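PDB 6MVF: beta-galactosidase/beta-glucuronidase from Faecalibacterium prausnitzii L2-6, which binds flavin mononucleotide and belongs to glycoside hydrolase family 2, probably acting as a beta-glucuronidase that hydrolyses glucuronide conjugates in the gut. Local coordinates for residues V48-T53 with G71-T76; P442-T447 with P478-G483; P579-A584 with D605-Y610. All blocks are in the same frame, centred on the assembly; numbering follows the deposited sequence.

Interaction 1: residues V48-T53 with G71-T76; sequences VTLPHT and GVYSRT
Tyr73 reaches from its strand toward the end of strand 46-48 and the loop after it and meets three side chains there in succession. From CB the ring sets off anti to the carbonyl carbon (chi1 -63°), and this aims the long axis of the phenol at the loop. The first contact comes part-way along one side of the ring: Tyr73 CD2 lies 4.1 Å from Val48 CG2, a methyl that sits near the ring plane, at the edge. One atom further on, Tyr73 CE2 is shared, packing 4.0 Å from the same Val48 CG2 and 4.1 Å from Leu50 CD2, which approaches obliquely. At the tip the contact turns polar. Tyr73 OH and His52 ND1 are 2.6 Å apart in a nearly straight hydrogen bond (166°), and either atom could be the donor. The hydroxyl lies in the plane of the imidazole, at its edge, while the two ring planes stand 78° apart. Within residues 48-53, Val48 CB lies over one face of the imidazole, towards its rim. A cis peptide bond before Pro51 shapes the chain between Leu50 and His52. Tyr73 OH also receives a weak hydrogen bond from Leu159 N. The contact belongs to the N-terminal sugar-binding domain of the family, where strand 34-37 runs between strands 46-48 and 70-78 in one antiparallel sheet, and Trp34 of that middle strand touches both Leu50 and Tyr73.

Interaction 2: residues P442-T447 with P478-G483; sequences PMHRIT and PDICLG
Arg445 grips the Asp479 carboxylate side-on in a bidentate salt bridge, through NE and NH2. Arg445 NE donates to Asp479 OD2 at 2.9 Å (170°), and Arg445 NH2 donates to Asp479 OD1, also at 2.9 Å, meeting the syn lone pair of that oxygen. The two flat groups are nearly coplanar, 16° apart, and both bonds are close to straight. The arginine chain is extended from CG to NE, which carries the charged group across to the carboxylate. Arg445 NH2 has a second acceptor in Asn477 OD1, just ahead of Pro478.

Both segments belong to the TIM barrel domain, and they lead into the neighbouring parallel strands 450-453 and 482-487, joining the loops at the N-terminal ends of these strands. Glu450, the first residue of strand 450-453, receives hydrogen bonds from Arg445 N and His444 ND1, while His444 NE2 donates to Pro438 O.

Apolar contact comes from Ile480, whose CD1 lies 3.3 Å above one guanidinium face, offset toward its rim, and 3.4 Å from Arg445 NH2. Ile480 CD1 also packs against His444 CB at 4.0 Å. With an alanine at Ile480, that face would probably lose its aliphatic cover and the guanidinium would be freer to tilt out of the carboxylate plane. Ile480 CG1, 3.5 Å from Arg445 NH2, extends the same cover toward the backbone.

Interaction 3: residues P579-A584 with D605-Y610; sequences PMVHIA and DTVTLY
Val581 and Val607 meet methyl to methyl, CG2 against CG2 at 4.4 Å, and two residues further along each strand Ile583 CD1 and Leu609 CD1 lie 4.5 Å apart. These are loose van der Waals contacts between methyl groups of aliphatic side chains, one valine pair and one isoleucine-leucine pair, and all four residues are buried. The Val581 methyl that does the touching stands anti to its own backbone N, extending toward the other strand. Leu609 works differently. Its bond to CB is not aimed at residues 579-584, and the contact is made by CD1 as the side chain swings in, while CD2 turns elsewhere.

The backbones keep their distance, with CA atoms 8.3 Å apart for Val581 and Val607 and 9.5 Å for Ile583 and Leu609. That spacing is what is expected of two sheets packed face to face in a beta-sandwich, here near the C-terminal end of the modelled chain. Strand 581-583 is an outer member of a three-stranded antiparallel sheet, whereas strand 606-611 lies inside a five-stranded mixed sheet. The pairs follow the alternation of a beta strand: Val581 and Ile583, like Val607 and Leu609, place their side-chain ends between the sheets, and the intervening His582 and Thr608 face the other way.

Around the four aliphatic groups, Val598 touches both Ile583 and Leu609, Val600 packs on Val581, and Phe627 covers Val607 and Leu609. Further out, backbone bonds hold each strand in its sheet, His582 with Tyr601 on one side and Val607 with Gln619 on the other. On the outer faces, His582 stacks on Tyr569 of helix 566-575, and Thr608 OG1 hydrogen-bonds Thr618 OG1.

Overall arrangement
The three interactions follow one another along the chain without nesting, and none touches another. Interaction 1 lies in the N-terminal sugar-binding domain, interaction 2 in the TIM barrel domain and interaction 3 in the beta-sandwich beyond it. Centre to centre, interactions 1 and 2 are about 44 Å apart, 1 and 3 about 50 Å, and 2 and 3 about 41 Å; the nearest atoms of any two, those of 2 and 3, are still about 25 Å apart. Interaction 1 is on the opposite side of the chain's centre from the other two. All three are remote from the flavin mononucleotide pocket, which is lined by residues including Asp174, Tyr177, Phe202 and Lys379.

Interaction 1: residues V48-T53 with G71-T76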
ATOM      1  N   VAL A  48      25.989   6.341  -9.757  1.00 38.29           N
ATOM      2  CA  VAL A  48      24.855   7.235  -9.577  1.00 38.30           C
ATOM      3  C   VAL A  48      23.593   6.479  -9.954  1.00 38.44           C
ATOM      4  O   VAL A  48      23.620   5.530 -10.742  1.00 34.00           O
ATOM      5  CB  VAL A  48      24.971   8.521 -10.441  1.00 40.74           C
ATOM      6  CG1 VAL A  48      26.250   9.313 -10.107  1.00 34.45           C
ATOM      7  CG2 VAL A  48      24.910   8.178 -11.936  1.00 31.34           C
ATOM      8  N   THR A  49      22.474   6.927  -9.397  1.00 37.24           N
ATOM      9  CA  THR A  49      21.159   6.481  -9.828  1.00 38.03           C
ATOM     10  C   THR A  49      20.409   7.654 -10.453  1.00 30.17           C
ATOM     11  O   THR A  49      20.500   8.784  -9.968  1.00 37.95           O
ATOM     12  CB  THR A  49      20.394   5.883  -8.645  1.00 39.42           C
ATOM     13  OG1 THR A  49      21.078   4.699  -8.202  1.00 47.10           O
ATOM     14  CG2 THR A  49      18.982   5.508  -9.042  1.00 34.69           C
ATOM     15  N   LEU A  50      19.710   7.395 -11.572  1.00 32.03           N
ATOM     16  CA  LEU A  50      18.879   8.418 -12.212  1.00 38.79           C
ATOM     17  C   LEU A  50      17.528   8.545 -11.507  1.00 32.71           C
ATOM     18  O   LEU A  50      16.992   7.553 -11.004  1.00 31.24           O
ATOM     19  CB  LEU A  50      18.638   8.079 -13.677  1.00 33.34           C
ATOM     20  CG  LEU A  50      19.866   7.750 -14.510  1.00 33.01           C
ATOM     21  CD1 LEU A  50      19.451   7.605 -15.972  1.00 26.69           C
ATOM     22  CD2 LEU A  50      20.957   8.809 -14.301  1.00 29.69           C
ATOM     23  N   PRO A  51      16.923   9.754 -11.489  1.00 33.32           N
ATOM     24  CA  PRO A  51      17.327  11.054 -12.052  1.00 34.17           C
ATOM     25  C   PRO A  51      18.586  11.638 -11.472  1.00 30.09           C
ATOM     26  O   PRO A  51      18.794  11.550 -10.270  1.00 28.93           O
ATOM     27  CB  PRO A  51      16.140  11.978 -11.717  1.00 30.60           C
ATOM     28  CG  PRO A  51      15.335  11.244 -10.717  1.00 31.15           C
ATOM     29  CD  PRO A  51      15.528   9.796 -11.018  1.00 21.06           C
ATOM     30  N   HIS A  52      19.402  12.267 -12.314  1.00 31.68           N
ATOM     31  CA  HIS A  52      20.688  12.749 -11.844  1.00 27.88           C
ATOM     32  C   HIS A  52      21.121  14.008 -12.575  1.00 28.71           C
ATOM     33  O   HIS A  52      20.928  14.152 -13.786  1.00 29.55           O
ATOM     34  CB  HIS A  52      21.771  11.676 -12.006  1.00 34.89           C
ATOM     35  CG  HIS A  52      23.115  12.136 -11.554  1.00 34.23           C
ATOM     36  ND1 HIS A  52      24.041  12.681 -12.417  1.00 31.93           N
ATOM     37  CD2 HIS A  52      23.669  12.192 -10.317  1.00 34.26           C
ATOM     38  CE1 HIS A  52      25.116  13.033 -11.734  1.00 34.71           C
ATOM     39  NE2 HIS A  52      24.917  12.747 -10.459  1.00 35.31           N
ATOM     40  N   THR A  53      21.722  14.912 -11.824  1.00 30.23           N
ATOM     41  CA  THR A  53      22.491  15.997 -12.400  1.00 30.46           C
ATOM     42  C   THR A  53      23.766  16.156 -11.594  1.00 32.57           C
ATOM     43  O   THR A  53      23.752  16.014 -10.371  1.00 34.03           O
ATOM     44  CB  THR A  53      21.733  17.325 -12.406  1.00 36.88           C
ATOM     45  OG1 THR A  53      22.628  18.362 -12.837  1.00 35.52           O
ATOM     46  CG2 THR A  53      21.172  17.651 -11.012  1.00 24.89           C
ATOM     47  N   GLY A  71      29.802  15.038 -19.188  1.00 38.96           N
ATOM     48  CA  GLY A  71      29.764  13.856 -18.340  1.00 35.75           C
ATOM     49  C   GLY A  71      29.257  12.671 -19.144  1.00 34.67           C
ATOM     50  O   GLY A  71      28.289  12.791 -19.898  1.00 38.31           O
ATOM     51  N   VAL A  72      29.934  11.536 -18.992  1.00 41.66           N
ATOM     52  CA  VAL A  72      29.583  10.293 -19.667  1.00 36.40           C
ATOM     53  C   VAL A  72      28.957   9.366 -18.639  1.00 39.97           C
ATOM     54  O   VAL A  72      29.588   9.027 -17.627  1.00 40.15           O
ATOM     55  CB  VAL A  72      30.806   9.633 -20.323  1.00 36.38           C
ATOM     56  CG1 VAL A  72      30.417   8.317 -20.996  1.00 32.61           C
ATOM     57  CG2 VAL A  72      31.393  10.567 -21.332  1.00 41.04           C
ATOM     58  N   TYR A  73      27.711   8.978 -18.892  1.00 34.41           N
ATOM     59  CA  TYR A  73      27.010   7.967 -18.113  1.00 38.85           C
ATOM     60  C   TYR A  73      27.124   6.645 -18.855  1.00 32.87           C
ATOM     61  O   TYR A  73      27.073   6.615 -20.087  1.00 34.43           O
ATOM     62  CB  TYR A  73      25.514   8.309 -17.922  1.00 35.82           C
ATOM     63  CG  TYR A  73      25.164   9.590 -17.148  1.00 34.33           C
ATOM     64  CD1 TYR A  73      25.109  10.833 -17.782  1.00 27.12           C
ATOM     65  CD2 TYR A  73      24.841   9.536 -15.798  1.00 32.16           C
ATOM     66  CE1 TYR A  73      24.768  11.985 -17.091  1.00 28.61           C
ATOM     67  CE2 TYR A  73      24.501  10.678 -15.094  1.00 39.63           C
ATOM     68  CZ  TYR A  73      24.468  11.908 -15.742  1.00 40.35           C
ATOM     69  OH  TYR A  73      24.123  13.039 -15.014  1.00 30.49           O
ATOM     70  N   SER A  74      27.258   5.551 -18.110  1.00 33.81           N
ATOM     71  CA  SER A  74      27.248   4.246 -18.753  1.00 35.21           C
ATOM     72  C   SER A  74      26.751   3.198 -17.773  1.00 32.14           C
ATOM     73  O   SER A  74      26.963   3.310 -16.561  1.00 35.22           O
ATOM     74  CB  SER A  74      28.630   3.851 -19.290  1.00 35.47           C
ATOM     75  OG  SER A  74      29.496   3.525 -18.226  1.00 37.82           O
ATOM     76  N   ARG A  75      26.083   2.182 -18.318  1.00 35.63           N
ATOM     77  CA  ARG A  75      25.580   1.053 -17.545  1.00 33.32           C
ATOM     78  C   ARG A  75      25.397  -0.130 -18.481  1.00 36.28           C
ATOM     79  O   ARG A  75      25.519  -0.007 -19.701  1.00 38.13           O
ATOM     80  CB  ARG A  75      24.262   1.386 -16.841  1.00 35.88           C
ATOM     81  CG  ARG A  75      23.055   1.413 -17.756  1.00 30.46           C
ATOM     82  CD  ARG A  75      21.786   1.286 -16.933  1.00 37.17           C
ATOM     83  NE  ARG A  75      21.351  -0.104 -16.864  1.00 42.46           N
ATOM     84  CZ  ARG A  75      20.372  -0.553 -16.089  1.00 38.05           C
ATOM     85  NH1 ARG A  75      19.711   0.264 -15.291  1.00 37.03           N
ATOM     86  NH2 ARG A  75      20.057  -1.831 -16.115  1.00 32.04           N
ATOM     87  N   THR A  76      25.078  -1.282 -17.891  1.00 45.00           N
ATOM     88  CA  THR A  76      24.837  -2.519 -18.623  1.00 37.32           C
ATOM     89  C   THR A  76      23.348  -2.858 -18.611  1.00 35.76           C
ATOM     90  O   THR A  76      22.622  -2.480 -17.690  1.00 38.74           O
ATOM     91  CB  THR A  76      25.680  -3.640 -18.015  1.00 39.57           C
ATOM     92  OG1 THR A  76      27.049  -3.360 -18.311  1.00 40.60           O
ATOM     93  CG2 THR A  76      25.315  -5.018 -18.579  1.00 43.06           C
TER

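Interaction 2: residues P442-T447 with P478-G483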
ATOM      1  N   PRO A 442       7.404  45.656 -34.108  1.00 39.78           N
ATOM      2  CA  PRO A 442       7.137  44.354 -34.719  1.00 35.39           C
ATOM      3  C   PRO A 442       7.056  43.198 -33.732  1.00 42.48           C
ATOM      4  O   PRO A 442       6.792  42.072 -34.170  1.00 40.91           O
ATOM      5  CB  PRO A 442       8.327  44.185 -35.664  1.00 32.42           C
ATOM      6  CG  PRO A 442       9.432  44.903 -34.948  1.00 37.23           C
ATOM      7  CD  PRO A 442       8.787  46.111 -34.347  1.00 31.83           C
ATOM      8  N   MET A 443       7.279  43.414 -32.428  1.00 38.33           N
ATOM      9  CA  MET A 443       7.125  42.310 -31.481  1.00 34.94           C
ATOM     10  C   MET A 443       5.679  42.102 -31.030  1.00 36.65           C
ATOM     11  O   MET A 443       5.376  41.062 -30.431  1.00 40.26           O
ATOM     12  CB  MET A 443       8.027  42.509 -30.256  1.00 33.07           C
ATOM     13  CG  MET A 443       9.532  42.409 -30.556  1.00 35.99           C
ATOM     14  SD  MET A 443       9.988  41.019 -31.626  1.00 54.88           S
ATOM     15  CE  MET A 443       9.806  39.636 -30.484  1.00 36.54           C
ATOM     16  N   HIS A 444       4.775  43.026 -31.320  1.00 28.85           N
ATOM     17  CA  HIS A 444       3.380  42.855 -30.964  1.00 31.78           C
ATOM     18  C   HIS A 444       2.561  42.328 -32.142  1.00 37.11           C
ATOM     19  O   HIS A 444       2.974  42.384 -33.304  1.00 37.32           O
ATOM     20  CB  HIS A 444       2.809  44.169 -30.459  1.00 27.94           C
ATOM     21  CG  HIS A 444       3.639  44.788 -29.384  1.00 39.57           C
ATOM     22  ND1 HIS A 444       3.716  44.263 -28.112  1.00 35.80           N
ATOM     23  CD2 HIS A 444       4.448  45.877 -29.394  1.00 41.59           C
ATOM     24  CE1 HIS A 444       4.523  45.007 -27.380  1.00 36.46           C
ATOM     25  NE2 HIS A 444       4.981  45.994 -28.134  1.00 39.73           N
ATOM     26  N   ARG A 445       1.392  41.782 -31.816  1.00 31.94           N
ATOM     27  CA  ARG A 445       0.439  41.261 -32.788  1.00 38.39           C
ATOM     28  C   ARG A 445       0.984  40.080 -33.588  1.00 36.71           C
ATOM     29  O   ARG A 445       0.391  39.700 -34.607  1.00 41.91           O
ATOM     30  CB  ARG A 445      -0.050  42.385 -33.724  1.00 38.56           C
ATOM     31  CG  ARG A 445      -0.438  43.606 -32.919  1.00 34.65           C
ATOM     32  CD  ARG A 445      -1.165  44.702 -33.651  1.00 30.63           C
ATOM     33  NE  ARG A 445      -1.834  45.540 -32.652  1.00 36.52           N
ATOM     34  CZ  ARG A 445      -1.204  46.443 -31.898  1.00 34.93           C
ATOM     35  NH1 ARG A 445       0.099  46.620 -32.059  1.00 27.72           N
ATOM     36  NH2 ARG A 445      -1.861  47.156 -30.984  1.00 23.96           N
ATOM     37  N   ILE A 446       2.090  39.474 -33.153  1.00 32.88           N
ATOM     38  CA  ILE A 446       2.534  38.223 -33.760  1.00 34.18           C
ATOM     39  C   ILE A 446       1.724  37.050 -33.222  1.00 35.75           C
ATOM     40  O   ILE A 446       1.232  36.211 -33.988  1.00 30.64           O
ATOM     41  CB  ILE A 446       4.040  37.999 -33.519  1.00 38.47           C
ATOM     42  CG1 ILE A 446       4.890  39.043 -34.239  1.00 34.74           C
ATOM     43  CG2 ILE A 446       4.444  36.593 -33.961  1.00 34.00           C
ATOM     44  CD1 ILE A 446       6.381  38.798 -34.086  1.00 38.92           C
ATOM     45  N   THR A 447       1.582  36.976 -31.899  1.00 31.36           N
ATOM     46  CA  THR A 447       0.907  35.877 -31.223  1.00 32.88           C
ATOM     47  C   THR A 447      -0.519  36.281 -30.842  1.00 36.57           C
ATOM     48  O   THR A 447      -0.886  37.458 -30.867  1.00 34.40           O
ATOM     49  CB  THR A 447       1.712  35.436 -29.989  1.00 36.67           C
ATOM     50  OG1 THR A 447       1.880  36.538 -29.080  1.00 30.56           O
ATOM     51  CG2 THR A 447       3.100  34.893 -30.403  1.00 25.72           C
ATOM     52  N   PRO A 478      -6.291  48.686 -27.425  1.00 40.25           N
ATOM     53  CA  PRO A 478      -7.521  47.957 -27.068  1.00 43.23           C
ATOM     54  C   PRO A 478      -7.768  46.694 -27.890  1.00 40.78           C
ATOM     55  O   PRO A 478      -8.802  46.043 -27.688  1.00 41.66           O
ATOM     56  CB  PRO A 478      -8.617  48.997 -27.326  1.00 41.99           C
ATOM     57  CG  PRO A 478      -8.065  49.807 -28.452  1.00 30.91           C
ATOM     58  CD  PRO A 478      -6.587  49.924 -28.167  1.00 34.10           C
ATOM     59  N   ASP A 479      -6.874  46.338 -28.816  1.00 36.98           N
ATOM     60  CA  ASP A 479      -6.986  45.123 -29.613  1.00 39.17           C
ATOM     61  C   ASP A 479      -6.048  44.019 -29.138  1.00 39.44           C
ATOM     62  O   ASP A 479      -6.092  42.907 -29.678  1.00 34.38           O
ATOM     63  CB  ASP A 479      -6.716  45.433 -31.098  1.00 32.25           C
ATOM     64  CG  ASP A 479      -5.271  45.917 -31.366  1.00 44.15           C
ATOM     65  OD1 ASP A 479      -4.700  46.688 -30.549  1.00 34.60           O
ATOM     66  OD2 ASP A 479      -4.714  45.532 -32.426  1.00 44.20           O
ATOM     67  N   ILE A 480      -5.193  44.302 -28.155  1.00 35.57           N
ATOM     68  CA  ILE A 480      -4.232  43.334 -27.647  1.00 40.36           C
ATOM     69  C   ILE A 480      -4.751  42.776 -26.328  1.00 34.30           C
ATOM     70  O   ILE A 480      -5.246  43.528 -25.478  1.00 30.49           O
ATOM     71  CB  ILE A 480      -2.836  43.962 -27.478  1.00 37.77           C
ATOM     72  CG1 ILE A 480      -2.287  44.424 -28.833  1.00 31.75           C
ATOM     73  CG2 ILE A 480      -1.879  42.962 -26.835  1.00 31.08           C
ATOM     74  CD1 ILE A 480      -0.794  44.774 -28.841  1.00 29.68           C
ATOM     75  N   CYS A 481      -4.671  41.453 -26.174  1.00 32.11           N
ATOM     76  CA  CYS A 481      -4.956  40.801 -24.905  1.00 26.64           C
ATOM     77  C   CYS A 481      -3.700  40.879 -24.057  1.00 25.87           C
ATOM     78  O   CYS A 481      -2.703  40.228 -24.371  1.00 32.70           O
ATOM     79  CB  CYS A 481      -5.368  39.350 -25.116  1.00 32.45           C
ATOM     80  SG  CYS A 481      -6.732  39.108 -26.259  1.00 33.99           S
ATOM     81  N   LEU A 482      -3.743  41.680 -22.995  1.00 24.56           N
ATOM     82  CA  LEU A 482      -2.595  41.916 -22.131  1.00 27.17           C
ATOM     83  C   LEU A 482      -2.654  41.005 -20.906  1.00 30.58           C
ATOM     84  O   LEU A 482      -3.689  40.914 -20.233  1.00 28.33           O
ATOM     85  CB  LEU A 482      -2.530  43.380 -21.695  1.00 24.30           C
ATOM     86  CG  LEU A 482      -1.378  43.684 -20.743  1.00 29.79           C
ATOM     87  CD1 LEU A 482      -0.068  43.564 -21.494  1.00 24.38           C
ATOM     88  CD2 LEU A 482      -1.502  45.044 -20.049  1.00 25.28           C
ATOM     89  N   GLY A 483      -1.539  40.318 -20.641  1.00 24.31           N
ATOM     90  CA  GLY A 483      -1.322  39.676 -19.366  1.00 27.19           C
ATOM     91  C   GLY A 483       0.022  40.100 -18.804  1.00 29.51           C
ATOM     92  O   GLY A 483       0.797  40.794 -19.464  1.00 30.38           O
TER

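Interaction 3: residues P579-A584 with D605-Y610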
ATOM      1  N   PRO A 579     -11.829  28.657   4.116  1.00 29.43           N
ATOM      2  CA  PRO A 579     -11.617  29.777   5.047  1.00 26.58           C
ATOM      3  C   PRO A 579     -10.242  29.717   5.696  1.00 27.60           C
ATOM      4  O   PRO A 579      -9.782  28.656   6.118  1.00 31.18           O
ATOM      5  CB  PRO A 579     -12.740  29.603   6.077  1.00 22.54           C
ATOM      6  CG  PRO A 579     -13.824  28.918   5.328  1.00 18.51           C
ATOM      7  CD  PRO A 579     -13.152  28.030   4.282  1.00 19.00           C
ATOM      8  N   MET A 580      -9.568  30.869   5.744  1.00 25.52           N
ATOM      9  CA  MET A 580      -8.236  30.943   6.324  1.00 24.45           C
ATOM     10  C   MET A 580      -8.049  32.309   6.976  1.00 28.38           C
ATOM     11  O   MET A 580      -8.707  33.294   6.620  1.00 27.91           O
ATOM     12  CB  MET A 580      -7.137  30.662   5.271  1.00 23.30           C
ATOM     13  CG  MET A 580      -7.170  31.553   4.006  1.00 26.12           C
ATOM     14  SD  MET A 580      -6.552  33.236   4.302  1.00 31.85           S
ATOM     15  CE  MET A 580      -4.783  33.002   4.502  1.00 26.66           C
ATOM     16  N   VAL A 581      -7.147  32.351   7.949  1.00 31.48           N
ATOM     17  CA  VAL A 581      -6.763  33.595   8.604  1.00 28.03           C
ATOM     18  C   VAL A 581      -5.308  33.455   9.036  1.00 28.90           C
ATOM     19  O   VAL A 581      -4.928  32.455   9.655  1.00 30.34           O
ATOM     20  CB  VAL A 581      -7.695  33.945   9.786  1.00 27.84           C
ATOM     21  CG1 VAL A 581      -7.582  32.938  10.904  1.00 25.44           C
ATOM     22  CG2 VAL A 581      -7.393  35.348  10.294  1.00 32.30           C
ATOM     23  N   HIS A 582      -4.492  34.458   8.691  1.00 28.17           N
ATOM     24  CA  HIS A 582      -3.038  34.381   8.828  1.00 29.32           C
ATOM     25  C   HIS A 582      -2.496  35.689   9.371  1.00 29.60           C
ATOM     26  O   HIS A 582      -2.719  36.754   8.776  1.00 26.71           O
ATOM     27  CB  HIS A 582      -2.365  34.066   7.495  1.00 29.20           C
ATOM     28  CG  HIS A 582      -0.880  33.912   7.598  1.00 35.20           C
ATOM     29  ND1 HIS A 582      -0.005  34.961   7.393  1.00 37.97           N
ATOM     30  CD2 HIS A 582      -0.116  32.834   7.885  1.00 30.34           C
ATOM     31  CE1 HIS A 582       1.234  34.533   7.545  1.00 31.98           C
ATOM     32  NE2 HIS A 582       1.194  33.244   7.838  1.00 32.46           N
ATOM     33  N   ILE A 583      -1.783  35.601  10.491  1.00 26.84           N
ATOM     34  CA  ILE A 583      -1.065  36.736  11.053  1.00 26.08           C
ATOM     35  C   ILE A 583       0.327  36.790  10.433  1.00 32.10           C
ATOM     36  O   ILE A 583       1.125  35.852  10.573  1.00 28.53           O
ATOM     37  CB  ILE A 583      -0.984  36.662  12.584  1.00 29.07           C
ATOM     38  CG1 ILE A 583      -2.392  36.577  13.196  1.00 23.36           C
ATOM     39  CG2 ILE A 583      -0.257  37.903  13.098  1.00 22.57           C
ATOM     40  CD1 ILE A 583      -2.415  36.153  14.644  1.00 22.49           C
ATOM     41  N   ALA A 584       0.608  37.890   9.735  1.00 28.62           N
ATOM     42  CA  ALA A 584       1.890  38.121   9.094  1.00 27.08           C
ATOM     43  C   ALA A 584       2.950  38.507  10.123  1.00 36.47           C
ATOM     44  O   ALA A 584       2.647  38.958  11.234  1.00 36.21           O
ATOM     45  CB  ALA A 584       1.762  39.219   8.044  1.00 24.79           C
ATOM     46  N   ASP A 605     -14.122  38.540   6.050  1.00 31.93           N
ATOM     47  CA  ASP A 605     -14.141  39.993   5.988  1.00 29.80           C
ATOM     48  C   ASP A 605     -14.078  40.663   7.354  1.00 30.14           C
ATOM     49  O   ASP A 605     -13.941  41.888   7.420  1.00 31.13           O
ATOM     50  CB  ASP A 605     -15.382  40.468   5.236  1.00 31.19           C
ATOM     51  CG  ASP A 605     -15.415  39.975   3.809  1.00 37.30           C
ATOM     52  OD1 ASP A 605     -14.335  39.972   3.157  1.00 35.84           O
ATOM     53  OD2 ASP A 605     -16.523  39.583   3.352  1.00 41.24           O
ATOM     54  N   THR A 606     -14.148  39.909   8.442  1.00 26.35           N
ATOM     55  CA  THR A 606     -14.089  40.501   9.766  1.00 27.63           C
ATOM     56  C   THR A 606     -13.095  39.721  10.603  1.00 31.81           C
ATOM     57  O   THR A 606     -13.178  38.492  10.684  1.00 29.37           O
ATOM     58  CB  THR A 606     -15.454  40.531  10.438  1.00 28.73           C
ATOM     59  OG1 THR A 606     -16.346  41.326   9.636  1.00 33.35           O
ATOM     60  CG2 THR A 606     -15.335  41.158  11.826  1.00 23.23           C
ATOM     61  N   VAL A 607     -12.147  40.449  11.194  1.00 31.64           N
ATOM     62  CA  VAL A 607     -11.072  39.892  11.994  1.00 29.64           C
ATOM     63  C   VAL A 607     -11.083  40.628  13.320  1.00 32.27           C
ATOM     64  O   VAL A 607     -11.174  41.863  13.352  1.00 29.20           O
ATOM     65  CB  VAL A 607      -9.700  40.031  11.293  1.00 34.22           C
ATOM     66  CG1 VAL A 607      -8.527  39.791  12.278  1.00 29.77           C
ATOM     67  CG2 VAL A 607      -9.607  39.088  10.088  1.00 24.44           C
ATOM     68  N   THR A 608     -11.025  39.871  14.412  1.00 33.32           N
ATOM     69  CA  THR A 608     -10.804  40.426  15.741  1.00 34.58           C
ATOM     70  C   THR A 608      -9.444  39.962  16.221  1.00 31.22           C
ATOM     71  O   THR A 608      -9.160  38.766  16.191  1.00 30.91           O
ATOM     72  CB  THR A 608     -11.893  40.000  16.730  1.00 34.26           C
ATOM     73  OG1 THR A 608     -13.100  40.712  16.444  1.00 36.73           O
ATOM     74  CG2 THR A 608     -11.480  40.317  18.147  1.00 32.34           C
ATOM     75  N   LEU A 609      -8.607  40.909  16.651  1.00 33.46           N
ATOM     76  CA  LEU A 609      -7.268  40.616  17.137  1.00 30.99           C
ATOM     77  C   LEU A 609      -7.226  40.641  18.661  1.00 33.28           C
ATOM     78  O   LEU A 609      -7.839  41.499  19.299  1.00 32.69           O
ATOM     79  CB  LEU A 609      -6.252  41.614  16.579  1.00 29.76           C
ATOM     80  CG  LEU A 609      -4.804  41.175  16.831  1.00 36.08           C
ATOM     81  CD1 LEU A 609      -4.513  39.771  16.211  1.00 24.86           C
ATOM     82  CD2 LEU A 609      -3.837  42.234  16.327  1.00 32.33           C
ATOM     83  N   TYR A 610      -6.485  39.705  19.241  1.00 33.25           N
ATOM     84  CA  TYR A 610      -6.287  39.656  20.679  1.00 33.81           C
ATOM     85  C   TYR A 610      -4.803  39.653  21.013  1.00 33.57           C
ATOM     86  O   TYR A 610      -3.988  39.060  20.297  1.00 34.58           O
ATOM     87  CB  TYR A 610      -6.929  38.415  21.299  1.00 33.17           C
ATOM     88  CG  TYR A 610      -8.423  38.383  21.221  1.00 29.44           C
ATOM     89  CD1 TYR A 610      -9.072  37.703  20.187  1.00 32.40           C
ATOM     90  CD2 TYR A 610      -9.193  39.011  22.189  1.00 33.94           C
ATOM     91  CE1 TYR A 610     -10.449  37.664  20.112  1.00 29.66           C
ATOM     92  CE2 TYR A 610     -10.576  38.983  22.124  1.00 37.40           C
ATOM     93  CZ  TYR A 610     -11.195  38.307  21.082  1.00 34.11           C
ATOM     94  OH  TYR A 610     -12.560  38.275  21.036  1.00 35.68           O
TER